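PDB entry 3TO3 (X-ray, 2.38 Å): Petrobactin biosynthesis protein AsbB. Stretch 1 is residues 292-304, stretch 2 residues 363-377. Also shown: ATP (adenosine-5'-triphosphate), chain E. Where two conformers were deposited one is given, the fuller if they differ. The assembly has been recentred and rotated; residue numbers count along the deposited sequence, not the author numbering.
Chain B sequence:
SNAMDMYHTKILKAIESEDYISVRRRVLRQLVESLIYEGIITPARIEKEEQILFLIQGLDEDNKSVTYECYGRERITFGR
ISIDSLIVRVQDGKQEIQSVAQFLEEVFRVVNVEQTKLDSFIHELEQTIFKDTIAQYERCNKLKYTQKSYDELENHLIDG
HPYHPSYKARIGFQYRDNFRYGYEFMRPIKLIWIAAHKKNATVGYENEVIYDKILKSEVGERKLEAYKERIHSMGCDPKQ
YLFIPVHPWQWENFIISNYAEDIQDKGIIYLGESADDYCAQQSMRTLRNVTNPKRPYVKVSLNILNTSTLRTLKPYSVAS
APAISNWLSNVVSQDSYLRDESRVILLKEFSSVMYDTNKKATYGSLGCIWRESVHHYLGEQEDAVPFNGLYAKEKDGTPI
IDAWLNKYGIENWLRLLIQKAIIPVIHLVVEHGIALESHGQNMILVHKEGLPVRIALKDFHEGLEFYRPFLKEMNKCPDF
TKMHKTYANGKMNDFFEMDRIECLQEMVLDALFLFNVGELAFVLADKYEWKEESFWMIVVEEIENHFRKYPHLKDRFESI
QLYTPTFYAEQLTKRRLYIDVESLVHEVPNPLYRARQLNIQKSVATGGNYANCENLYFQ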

ATOM      1  N   ASN B 292      14.611 -10.395 -29.722  1.00 60.41           N
ATOM      2  CA  ASN B 292      14.862  -9.683 -30.974  1.00 63.83           C
ATOM      3  C   ASN B 292      15.270  -8.220 -30.729  1.00 58.91           C
ATOM      4  O   ASN B 292      14.435  -7.316 -30.751  1.00 55.67           O
ATOM      5  CB  ASN B 292      13.635  -9.759 -31.901  1.00 62.98           C
ATOM      6  CG  ASN B 292      13.301 -11.191 -32.336  1.00 66.85           C
ATOM      7  OD1 ASN B 292      12.263 -11.740 -31.956  1.00 76.92           O
ATOM      8  ND2 ASN B 292      14.165 -11.787 -33.145  1.00 57.48           N
ATOM      9  N   PRO B 293      16.563  -7.991 -30.491  1.00 53.93           N
ATOM     10  CA  PRO B 293      17.076  -6.688 -30.035  1.00 49.06           C
ATOM     11  C   PRO B 293      16.747  -5.511 -30.952  1.00 52.05           C
ATOM     12  O   PRO B 293      16.737  -4.375 -30.480  1.00 50.78           O
ATOM     13  CB  PRO B 293      18.579  -6.911 -29.956  1.00 59.80           C
ATOM     14  CG  PRO B 293      18.720  -8.416 -29.741  1.00 61.81           C
ATOM     15  CD  PRO B 293      17.615  -9.021 -30.551  1.00 57.10           C
ATOM     16  N   LYS B 294      16.454  -5.751 -32.225  1.00 56.59           N
ATOM     17  CA  LYS B 294      16.101  -4.626 -33.104  1.00 58.23           C
ATOM     18  C   LYS B 294      14.649  -4.174 -32.905  1.00 51.31           C
ATOM     19  O   LYS B 294      14.270  -3.065 -33.269  1.00 52.20           O
ATOM     20  CB  LYS B 294      16.343  -4.963 -34.576  1.00 62.54           C
ATOM     21  CG  LYS B 294      17.748  -5.475 -34.891  1.00 79.91           C
ATOM     22  CD  LYS B 294      18.786  -4.375 -34.791  1.00 88.39           C
ATOM     23  CE  LYS B 294      20.005  -4.677 -35.685  1.00 99.97           C
ATOM     24  NZ  LYS B 294      19.771  -4.417 -37.144  1.00101.73           N
ATOM     25  N   ARG B 295      13.836  -5.046 -32.339  1.00 40.98           N
ATOM     26  CA  ARG B 295      12.457  -4.698 -32.073  1.00 41.88           C
ATOM     27  C   ARG B 295      12.377  -3.567 -31.048  1.00 43.19           C
ATOM     28  O   ARG B 295      13.299  -3.355 -30.266  1.00 42.42           O
ATOM     29  CB  ARG B 295      11.724  -5.938 -31.605  1.00 47.45           C
ATOM     30  CG  ARG B 295      11.657  -6.988 -32.728  1.00 54.68           C
ATOM     31  CD  ARG B 295      10.387  -6.807 -33.539  1.00 49.94           C
ATOM     32  NE  ARG B 295       9.249  -6.998 -32.656  1.00 52.83           N
ATOM     33  CZ  ARG B 295       8.911  -8.181 -32.154  1.00 57.01           C
ATOM     34  NH1 ARG B 295       9.616  -9.247 -32.508  1.00 49.56           N
ATOM     35  NH2 ARG B 295       7.873  -8.299 -31.314  1.00 56.36           N
ATOM     36  N   PRO B 296      11.293  -2.803 -31.090  1.00 42.31           N
ATOM     37  CA  PRO B 296      11.125  -1.639 -30.215  1.00 46.42           C
ATOM     38  C   PRO B 296      10.977  -2.017 -28.733  1.00 49.26           C
ATOM     39  O   PRO B 296      10.556  -3.123 -28.398  1.00 45.36           O
ATOM     40  CB  PRO B 296       9.803  -1.020 -30.713  1.00 48.68           C
ATOM     41  CG  PRO B 296       9.033  -2.205 -31.311  1.00 40.84           C
ATOM     42  CD  PRO B 296      10.125  -3.042 -31.960  1.00 42.60           C
ATOM     43  N   TYR B 297      11.343  -1.079 -27.867  1.00 43.00           N
ATOM     44  CA  TYR B 297      11.076  -1.157 -26.446  1.00 40.04           C
ATOM     45  C   TYR B 297       9.601  -0.891 -26.197  1.00 40.53           C
ATOM     46  O   TYR B 297       8.908  -0.275 -27.017  1.00 40.19           O
ATOM     47  CB  TYR B 297      11.862  -0.091 -25.664  1.00 46.17           C
ATOM     48  CG  TYR B 297      13.343   0.025 -25.970  1.00 47.65           C
ATOM     49  CD1 TYR B 297      14.261  -0.878 -25.445  1.00 42.46           C
ATOM     50  CD2 TYR B 297      13.819   1.073 -26.769  1.00 48.85           C
ATOM     51  CE1 TYR B 297      15.644  -0.755 -25.729  1.00 44.85           C
ATOM     52  CE2 TYR B 297      15.158   1.211 -27.056  1.00 49.20           C
ATOM     53  CZ  TYR B 297      16.078   0.297 -26.538  1.00 49.23           C
ATOM     54  OH  TYR B 297      17.414   0.474 -26.850  1.00 46.51           O
ATOM     55  N   VAL B 298       9.149  -1.339 -25.033  1.00 34.73           N
ATOM     56  CA  VAL B 298       7.802  -1.135 -24.562  1.00 34.42           C
ATOM     57  C   VAL B 298       7.900  -0.385 -23.242  1.00 42.82           C
ATOM     58  O   VAL B 298       8.627  -0.805 -22.311  1.00 41.89           O
ATOM     59  CB  VAL B 298       7.125  -2.493 -24.378  1.00 45.29           C
ATOM     60  CG1 VAL B 298       5.694  -2.329 -24.295  1.00 57.67           C
ATOM     61  CG2 VAL B 298       7.393  -3.324 -25.591  1.00 59.81           C
ATOM     62  N   LYS B 299       7.224   0.751 -23.173  1.00 36.79           N
ATOM     63  CA  LYS B 299       7.129   1.490 -21.928  1.00 41.51           C
ATOM     64  C   LYS B 299       5.701   1.353 -21.447  1.00 45.58           C
ATOM     65  O   LYS B 299       4.758   1.801 -22.132  1.00 39.83           O
ATOM     66  CB  LYS B 299       7.527   2.960 -22.105  1.00 33.82           C
ATOM     67  CG  LYS B 299       7.447   3.810 -20.839  1.00 39.52           C
ATOM     68  CD  LYS B 299       8.040   5.202 -21.061  1.00 44.29           C
ATOM     69  CE  LYS B 299       8.342   5.896 -19.744  1.00 57.19           C
ATOM     70  NZ  LYS B 299       8.831   7.300 -19.953  1.00 59.88           N
ATOM     71  N   VAL B 300       5.534   0.713 -20.290  1.00 39.53           N
ATOM     72  CA  VAL B 300       4.195   0.338 -19.854  1.00 36.95           C
ATOM     73  C   VAL B 300       3.870   0.858 -18.470  1.00 45.25           C
ATOM     74  O   VAL B 300       4.766   1.208 -17.710  1.00 42.49           O
ATOM     75  CB  VAL B 300       3.990  -1.181 -19.901  1.00 37.20           C
ATOM     76  CG1 VAL B 300       4.061  -1.667 -21.321  1.00 32.74           C
ATOM     77  CG2 VAL B 300       5.067  -1.896 -19.062  1.00 32.99           C
ATOM     78  N   SER B 301       2.579   0.939 -18.164  1.00 44.39           N
ATOM     79  CA  SER B 301       2.132   1.424 -16.862  1.00 36.33           C
ATOM     80  C   SER B 301       2.628   0.514 -15.724  1.00 36.36           C
ATOM     81  O   SER B 301       2.605  -0.708 -15.849  1.00 35.70           O
ATOM     82  CB  SER B 301       0.611   1.467 -16.845  1.00 40.99           C
ATOM     83  OG  SER B 301       0.154   2.561 -17.610  1.00 50.25           O
ATOM     84  N   LEU B 302       3.102   1.094 -14.632  1.00 33.79           N
ATOM     85  CA  LEU B 302       3.420   0.276 -13.472  1.00 38.50           C
ATOM     86  C   LEU B 302       2.984   0.989 -12.218  1.00 43.74           C
ATOM     87  O   LEU B 302       3.449   2.092 -11.947  1.00 46.91           O
ATOM     88  CB  LEU B 302       4.907   0.010 -13.463  1.00 44.41           C
ATOM     89  CG  LEU B 302       5.455  -1.122 -12.615  1.00 49.41           C
ATOM     90  CD1 LEU B 302       4.887  -2.492 -13.037  1.00 43.83           C
ATOM     91  CD2 LEU B 302       6.994  -1.064 -12.702  1.00 43.61           C
ATOM     92  N   ASN B 303       2.144   0.395 -11.383  1.00 45.11           N
ATOM     93  CA  ASN B 303       1.785   1.229 -10.271  1.00 41.59           C
ATOM     94  C   ASN B 303       2.649   0.850  -9.079  1.00 46.50           C
ATOM     95  O   ASN B 303       2.208   0.184  -8.155  1.00 45.69           O
ATOM     96  CB  ASN B 303       0.324   0.899  -9.917  1.00 39.07           C
ATOM     97  CG  ASN B 303      -0.683   1.826 -10.602  1.00 43.55           C
ATOM     98  OD1 ASN B 303      -0.888   1.772 -11.830  1.00 41.05           O
ATOM     99  ND2 ASN B 303      -1.327   2.667  -9.806  1.00 37.12           N
ATOM    100  N   ILE B 304       3.741   1.581  -8.956  1.00 51.92           N
ATOM    101  CA  ILE B 304       4.709   1.414  -7.887  1.00 64.77           C
ATOM    102  C   ILE B 304       5.325   2.791  -7.774  1.00 64.86           C
ATOM    103  O   ILE B 304       5.302   3.605  -8.721  1.00 56.36           O
ATOM    104  CB  ILE B 304       5.873   0.352  -8.129  1.00 62.05           C
ATOM    105  CG1 ILE B 304       6.839   0.813  -9.214  1.00 65.32           C
ATOM    106  CG2 ILE B 304       5.377  -1.073  -8.372  1.00 51.35           C
ATOM    107  CD1 ILE B 304       8.083  -0.058  -9.309  1.00 72.18           C
TER
HETATM  108  PB  ATP E 617      11.184   6.488 -17.411  0.71 84.11           P
HETATM  109  O1B ATP E 617      10.363   5.239 -17.210  0.71 79.96           O
HETATM  110  O2B ATP E 617      10.269   7.677 -17.542  0.71 83.35           O
HETATM  111  O3B ATP E 617      12.089   6.323 -18.687  0.71 56.14           O
HETATM  112  PA  ATP E 617      11.642   6.934 -14.769  0.71113.19           P
HETATM  113  O1A ATP E 617      10.278   6.288 -14.627  0.71110.20           O
HETATM  114  O2A ATP E 617      11.619   8.428 -14.465  0.71109.54           O
HETATM  115  O3A ATP E 617      12.166   6.722 -16.217  0.71129.61           O
HETATM  116  O5' ATP E 617      12.604   6.205 -13.764  0.71126.49           O
HETATM  117  C5' ATP E 617      13.951   6.084 -14.033  0.71119.91           C
HETATM  118  C4' ATP E 617      14.799   5.773 -12.933  0.71113.13           C
HETATM  119  O4' ATP E 617      16.183   6.140 -13.257  0.71106.95           O
HETATM  120  C3' ATP E 617      14.430   6.577 -11.745  0.71112.13           C
HETATM  121  O3' ATP E 617      14.094   5.747 -10.701  0.71113.31           O
HETATM  122  C2' ATP E 617      15.634   7.367 -11.432  0.71105.73           C
HETATM  123  O2' ATP E 617      15.791   7.504 -10.083  0.71100.76           O
HETATM  124  C1' ATP E 617      16.718   6.541 -12.032  0.71102.06           C
HETATM  125  N9  ATP E 617      17.991   7.194 -12.180  0.71 90.74           N
HETATM  126  C8  ATP E 617      19.156   6.679 -11.748  0.71 80.07           C
HETATM  127  N7  ATP E 617      20.129   7.549 -12.054  0.71 77.72           N
HETATM  128  C5  ATP E 617      19.593   8.616 -12.687  0.71 82.29           C
HETATM  129  C6  ATP E 617      20.140   9.792 -13.220  0.71 77.09           C
HETATM  130  N6  ATP E 617      21.556  10.019 -13.127  0.71 73.57           N
HETATM  131  N1  ATP E 617      19.320  10.692 -13.810  0.71 77.65           N
HETATM  132  C2  ATP E 617      17.992  10.462 -13.885  0.71 82.60           C
HETATM  133  N3  ATP E 617      17.435   9.339 -13.378  0.71 87.43           N
HETATM  134  C4  ATP E 617      18.208   8.398 -12.774  0.71 88.61           C
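Stretch 2 (363-377) YGSLGCIWRESVHHY

Stretch 2 lies alongside stretch 1 as an antiparallel partner, held at both ends by serine hydroxyls and in the middle by a regular β-ladder. The shortest polar contacts are made by these hydroxyls. Ser301 OG donates to Gly364 O at 2.6 Å, and Ser373 OG donates to Pro293 O at 2.7 Å. Beyond Ser301, Ser365 OG donates to Asn303 OD1 at 2.8 Å, so the asparagine side chain reaches back to the loop that precedes the second strand.

Between these anchors, strand 297-300 pairs with the strand ending at Arg371. Their N-to-C directions differ by 155°, and the axes approach to 4.7 Å. Two hydrogen-bonded pairs carry the ladder. In the first, Tyr297 N donates to Arg371 O at 2.8 Å and Arg371 N to Tyr297 O at 3.0 Å; in the second, Lys299 N donates to Ile369 O at 2.8 Å and Ile369 N to Lys299 O at 2.9 Å. A longer bond, Ser301 N to Gly367 O at 3.3 Å, extends the pattern past the strand. The non-hydrogen-bonded pairs Val298-Trp370 and Val300-Cys368 alternate with these, their CA atoms 4.8 and 4.6 Å apart. Here CA-H...O contacts supplement the ladder, with Trp370 CA 3.3 Å from Tyr297 O and Cys368 CA 3.4 Å from Lys299 O.

After Arg371, stretch 2 leaves the strand, yet the Tyr297 side chain stays with it: Tyr297 OH accepts from Val374 N at 3.1 Å, and Glu372 O lies at the ring edge, 3.1 Å from Tyr297 CE2. Nearby, a water links the backbones, donating to Lys294 O and accepting from Ser373 N.

Alternation along the strands sorts the side chains onto two faces. Val298, Val300, Cys368 and Trp370 share one, where Val298 CG1 packs 3.5 Å from Cys368 SG and Val298 CG2 lies 4.2 Å from Trp370 CD1. Pro296 CG adds to this apolar patch at 4.0 Å from Trp370 CD1. The other face carries Tyr297, Lys299, Ile369 and Arg371. Tyr297 CD2 approaches Arg371 CG to 3.7 Å, and the fully extended Lys299 side chain runs out to ATP, its NZ, whose position is less certain, donating to O2B at 2.8 Å.

At the outer end, stretch 1 begins with a type I turn from Asn292 to Arg295, against which His375 settles: its CB is 3.8 Å from Lys294 CD. Together the two stretches bury 973 Å².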

ATOM      1  N   TYR B 363      -6.233   5.884 -12.716  1.00 43.34           N
ATOM      2  CA  TYR B 363      -5.730   6.879 -13.644  1.00 43.28           C
ATOM      3  C   TYR B 363      -4.290   6.573 -14.068  1.00 53.35           C
ATOM      4  O   TYR B 363      -3.386   6.522 -13.224  1.00 54.92           O
ATOM      5  CB  TYR B 363      -5.758   8.242 -12.956  1.00 45.01           C
ATOM      6  CG  TYR B 363      -5.528   9.426 -13.876  1.00 50.44           C
ATOM      7  CD1 TYR B 363      -6.374   9.663 -14.963  1.00 53.80           C
ATOM      8  CD2 TYR B 363      -4.492  10.326 -13.639  1.00 47.61           C
ATOM      9  CE1 TYR B 363      -6.175  10.748 -15.799  1.00 61.11           C
ATOM     10  CE2 TYR B 363      -4.290  11.422 -14.467  1.00 56.88           C
ATOM     11  CZ  TYR B 363      -5.138  11.627 -15.543  1.00 64.63           C
ATOM     12  OH  TYR B 363      -4.947  12.701 -16.371  1.00 75.22           O
ATOM     13  N   GLY B 364      -4.076   6.440 -15.382  1.00 45.51           N
ATOM     14  CA  GLY B 364      -2.767   6.135 -15.942  1.00 37.98           C
ATOM     15  C   GLY B 364      -2.263   4.711 -15.859  1.00 39.98           C
ATOM     16  O   GLY B 364      -1.113   4.404 -16.210  1.00 39.01           O
ATOM     17  N   SER B 365      -3.139   3.829 -15.406  1.00 42.47           N
ATOM     18  CA  SER B 365      -2.742   2.482 -15.026  1.00 38.05           C
ATOM     19  C   SER B 365      -2.649   1.466 -16.140  1.00 37.30           C
ATOM     20  O   SER B 365      -2.125   0.387 -15.922  1.00 38.02           O
ATOM     21  CB  SER B 365      -3.700   1.956 -13.952  1.00 39.35           C
ATOM     22  OG  SER B 365      -3.392   2.592 -12.720  1.00 55.69           O
ATOM     23  N   LEU B 366      -3.249   1.736 -17.294  1.00 34.52           N
ATOM     24  CA  LEU B 366      -3.095   0.812 -18.398  1.00 37.55           C
ATOM     25  C   LEU B 366      -2.751   1.547 -19.697  1.00 43.59           C
ATOM     26  O   LEU B 366      -3.630   1.948 -20.441  1.00 48.28           O
ATOM     27  CB  LEU B 366      -4.452   0.129 -18.525  1.00 33.95           C
ATOM     28  CG  LEU B 366      -4.593  -1.154 -19.292  1.00 44.25           C
ATOM     29  CD1 LEU B 366      -3.534  -2.089 -18.862  1.00 54.38           C
ATOM     30  CD2 LEU B 366      -5.954  -1.655 -18.914  1.00 43.42           C
ATOM     31  N   GLY B 367      -1.505   1.500 -20.099  1.00 48.50           N
ATOM     32  CA  GLY B 367      -1.090   2.343 -21.183  1.00 34.12           C
ATOM     33  C   GLY B 367       0.196   1.792 -21.698  1.00 39.39           C
ATOM     34  O   GLY B 367       0.917   1.140 -20.963  1.00 37.55           O
ATOM     35  N   CYS B 368       0.500   2.078 -22.955  1.00 40.32           N
ATOM     36  CA  CYS B 368       1.718   1.606 -23.561  1.00 40.83           C
ATOM     37  C   CYS B 368       2.271   2.603 -24.563  1.00 40.72           C
ATOM     38  O   CYS B 368       1.530   3.140 -25.378  1.00 45.30           O
ATOM     39  CB  CYS B 368       1.445   0.259 -24.243  1.00 34.57           C
ATOM     40  SG  CYS B 368       2.865  -0.414 -25.154  1.00 42.96           S
ATOM     41  N   ILE B 369       3.587   2.801 -24.548  1.00 40.27           N
ATOM     42  CA  ILE B 369       4.270   3.533 -25.611  1.00 37.66           C
ATOM     43  C   ILE B 369       5.406   2.687 -26.175  1.00 39.57           C
ATOM     44  O   ILE B 369       6.207   2.146 -25.422  1.00 38.62           O
ATOM     45  CB  ILE B 369       4.878   4.842 -25.112  1.00 39.08           C
ATOM     46  CG1 ILE B 369       3.795   5.822 -24.697  1.00 42.61           C
ATOM     47  CG2 ILE B 369       5.780   5.457 -26.197  1.00 42.57           C
ATOM     48  CD1 ILE B 369       4.261   6.873 -23.673  1.00 46.92           C
ATOM     49  N   TRP B 370       5.483   2.571 -27.495  1.00 49.89           N
ATOM     50  CA  TRP B 370       6.562   1.806 -28.127  1.00 39.53           C
ATOM     51  C   TRP B 370       7.650   2.764 -28.530  1.00 38.29           C
ATOM     52  O   TRP B 370       7.363   3.873 -28.939  1.00 47.86           O
ATOM     53  CB  TRP B 370       6.081   1.060 -29.354  1.00 35.51           C
ATOM     54  CG  TRP B 370       5.318  -0.180 -29.094  1.00 37.02           C
ATOM     55  CD1 TRP B 370       5.833  -1.427 -28.982  1.00 37.71           C
ATOM     56  CD2 TRP B 370       3.886  -0.326 -28.959  1.00 38.37           C
ATOM     57  NE1 TRP B 370       4.831  -2.347 -28.796  1.00 39.41           N
ATOM     58  CE2 TRP B 370       3.623  -1.697 -28.756  1.00 39.80           C
ATOM     59  CE3 TRP B 370       2.807   0.568 -28.985  1.00 42.39           C
ATOM     60  CZ2 TRP B 370       2.318  -2.209 -28.567  1.00 41.52           C
ATOM     61  CZ3 TRP B 370       1.510   0.059 -28.808  1.00 40.43           C
ATOM     62  CH2 TRP B 370       1.285  -1.323 -28.593  1.00 41.77           C
ATOM     63  N   ARG B 371       8.908   2.351 -28.407  1.00 39.10           N
ATOM     64  CA  ARG B 371      10.016   3.241 -28.750  1.00 34.90           C
ATOM     65  C   ARG B 371      11.080   2.521 -29.593  1.00 43.65           C
ATOM     66  O   ARG B 371      11.308   1.321 -29.398  1.00 47.42           O
ATOM     67  CB  ARG B 371      10.604   3.850 -27.474  1.00 40.91           C
ATOM     68  CG  ARG B 371      12.046   4.214 -27.560  1.00 53.21           C
ATOM     69  CD  ARG B 371      12.415   5.268 -26.521  1.00 56.84           C
ATOM     70  NE  ARG B 371      12.371   4.789 -25.154  1.00 61.87           N
ATOM     71  CZ  ARG B 371      11.924   5.512 -24.128  1.00 60.72           C
ATOM     72  NH1 ARG B 371      11.474   6.740 -24.315  1.00 59.83           N
ATOM     73  NH2 ARG B 371      11.929   5.007 -22.907  1.00 59.26           N
ATOM     74  N   GLU B 372      11.702   3.238 -30.538  1.00 38.81           N
ATOM     75  CA  GLU B 372      12.729   2.640 -31.411  1.00 47.58           C
ATOM     76  C   GLU B 372      13.881   2.077 -30.591  1.00 42.85           C
ATOM     77  O   GLU B 372      14.369   2.732 -29.667  1.00 44.11           O
ATOM     78  CB  GLU B 372      13.338   3.675 -32.373  1.00 44.56           C
ATOM     79  CG  GLU B 372      12.429   4.207 -33.434  1.00 55.81           C
ATOM     80  CD  GLU B 372      13.142   5.224 -34.329  1.00 65.04           C
ATOM     81  OE1 GLU B 372      13.807   6.153 -33.774  1.00 50.35           O
ATOM     82  OE2 GLU B 372      13.039   5.084 -35.583  1.00 73.38           O
ATOM     83  N   SER B 373      14.338   0.888 -30.946  1.00 46.19           N
ATOM     84  CA  SER B 373      15.543   0.304 -30.340  1.00 46.05           C
ATOM     85  C   SER B 373      16.756   1.104 -30.742  1.00 45.61           C
ATOM     86  O   SER B 373      16.906   1.428 -31.913  1.00 52.04           O
ATOM     87  CB  SER B 373      15.753  -1.113 -30.873  1.00 50.70           C
ATOM     88  OG  SER B 373      16.883  -1.699 -30.254  1.00 53.70           O
ATOM     89  N   VAL B 374      17.639   1.405 -29.802  1.00 44.20           N
ATOM     90  CA  VAL B 374      18.891   2.081 -30.147  1.00 45.97           C
ATOM     91  C   VAL B 374      19.738   1.261 -31.147  1.00 50.74           C
ATOM     92  O   VAL B 374      20.552   1.815 -31.892  1.00 49.45           O
ATOM     93  CB  VAL B 374      19.742   2.377 -28.900  1.00 51.15           C
ATOM     94  CG1 VAL B 374      20.475   1.125 -28.457  1.00 53.92           C
ATOM     95  CG2 VAL B 374      20.731   3.464 -29.197  1.00 46.51           C
ATOM     96  N   HIS B 375      19.535  -0.051 -31.184  1.00 49.96           N
ATOM     97  CA  HIS B 375      20.257  -0.897 -32.152  1.00 53.80           C
ATOM     98  C   HIS B 375      19.943  -0.633 -33.617  1.00 61.29           C
ATOM     99  O   HIS B 375      20.738  -0.961 -34.484  1.00 75.13           O
ATOM    100  CB  HIS B 375      20.086  -2.377 -31.825  1.00 58.02           C
ATOM    101  CG  HIS B 375      20.627  -2.736 -30.484  1.00 67.10           C
ATOM    102  ND1 HIS B 375      21.977  -2.822 -30.233  1.00 73.94           N
ATOM    103  CD2 HIS B 375      20.004  -2.970 -29.306  1.00 66.76           C
ATOM    104  CE1 HIS B 375      22.165  -3.122 -28.961  1.00 74.47           C
ATOM    105  NE2 HIS B 375      20.983  -3.214 -28.377  1.00 75.04           N
ATOM    106  N   HIS B 376      18.772  -0.058 -33.870  0.57 60.58           N
ATOM    107  CA  HIS B 376      18.383   0.438 -35.181  0.57 62.83           C
ATOM    108  C   HIS B 376      19.459   1.406 -35.681  0.57 67.26           C
ATOM    109  O   HIS B 376      19.831   1.384 -36.849  0.57 75.60           O
ATOM    110  CB  HIS B 376      17.020   1.136 -35.044  0.57 64.80           C
ATOM    111  CG  HIS B 376      16.462   1.697 -36.319  0.57 70.13           C
ATOM    112  ND1 HIS B 376      17.171   2.548 -37.138  0.57 76.88           N
ATOM    113  CD2 HIS B 376      15.236   1.567 -36.884  0.57 76.29           C
ATOM    114  CE1 HIS B 376      16.418   2.891 -38.171  0.57 83.30           C
ATOM    115  NE2 HIS B 376      15.237   2.310 -38.039  0.57 80.18           N
ATOM    116  N   TYR B 377      19.960   2.250 -34.783  1.00 65.21           N
ATOM    117  CA  TYR B 377      20.928   3.301 -35.129  1.00 59.23           C
ATOM    118  C   TYR B 377      22.437   3.027 -35.056  1.00 60.52           C
ATOM    119  O   TYR B 377      23.222   3.784 -35.623  1.00 63.63           O
ATOM    120  CB  TYR B 377      20.664   4.530 -34.262  1.00 54.09           C
ATOM    121  CG  TYR B 377      19.354   5.213 -34.539  1.00 60.20           C
ATOM    122  CD1 TYR B 377      19.210   6.067 -35.629  1.00 52.54           C
ATOM    123  CD2 TYR B 377      18.255   5.020 -33.697  1.00 54.57           C
ATOM    124  CE1 TYR B 377      18.005   6.708 -35.879  1.00 55.63           C
ATOM    125  CE2 TYR B 377      17.042   5.661 -33.933  1.00 53.34           C
ATOM    126  CZ  TYR B 377      16.917   6.510 -35.025  1.00 61.94           C
ATOM    127  OH  TYR B 377      15.710   7.152 -35.265  1.00 58.64           O
TER
HETATM  128  O   HOH W   1      13.099  -0.673 -33.051  1.00 59.02           O
HETATM  129  O   HOH W   2      -3.361   5.202 -10.439  1.00 50.22           O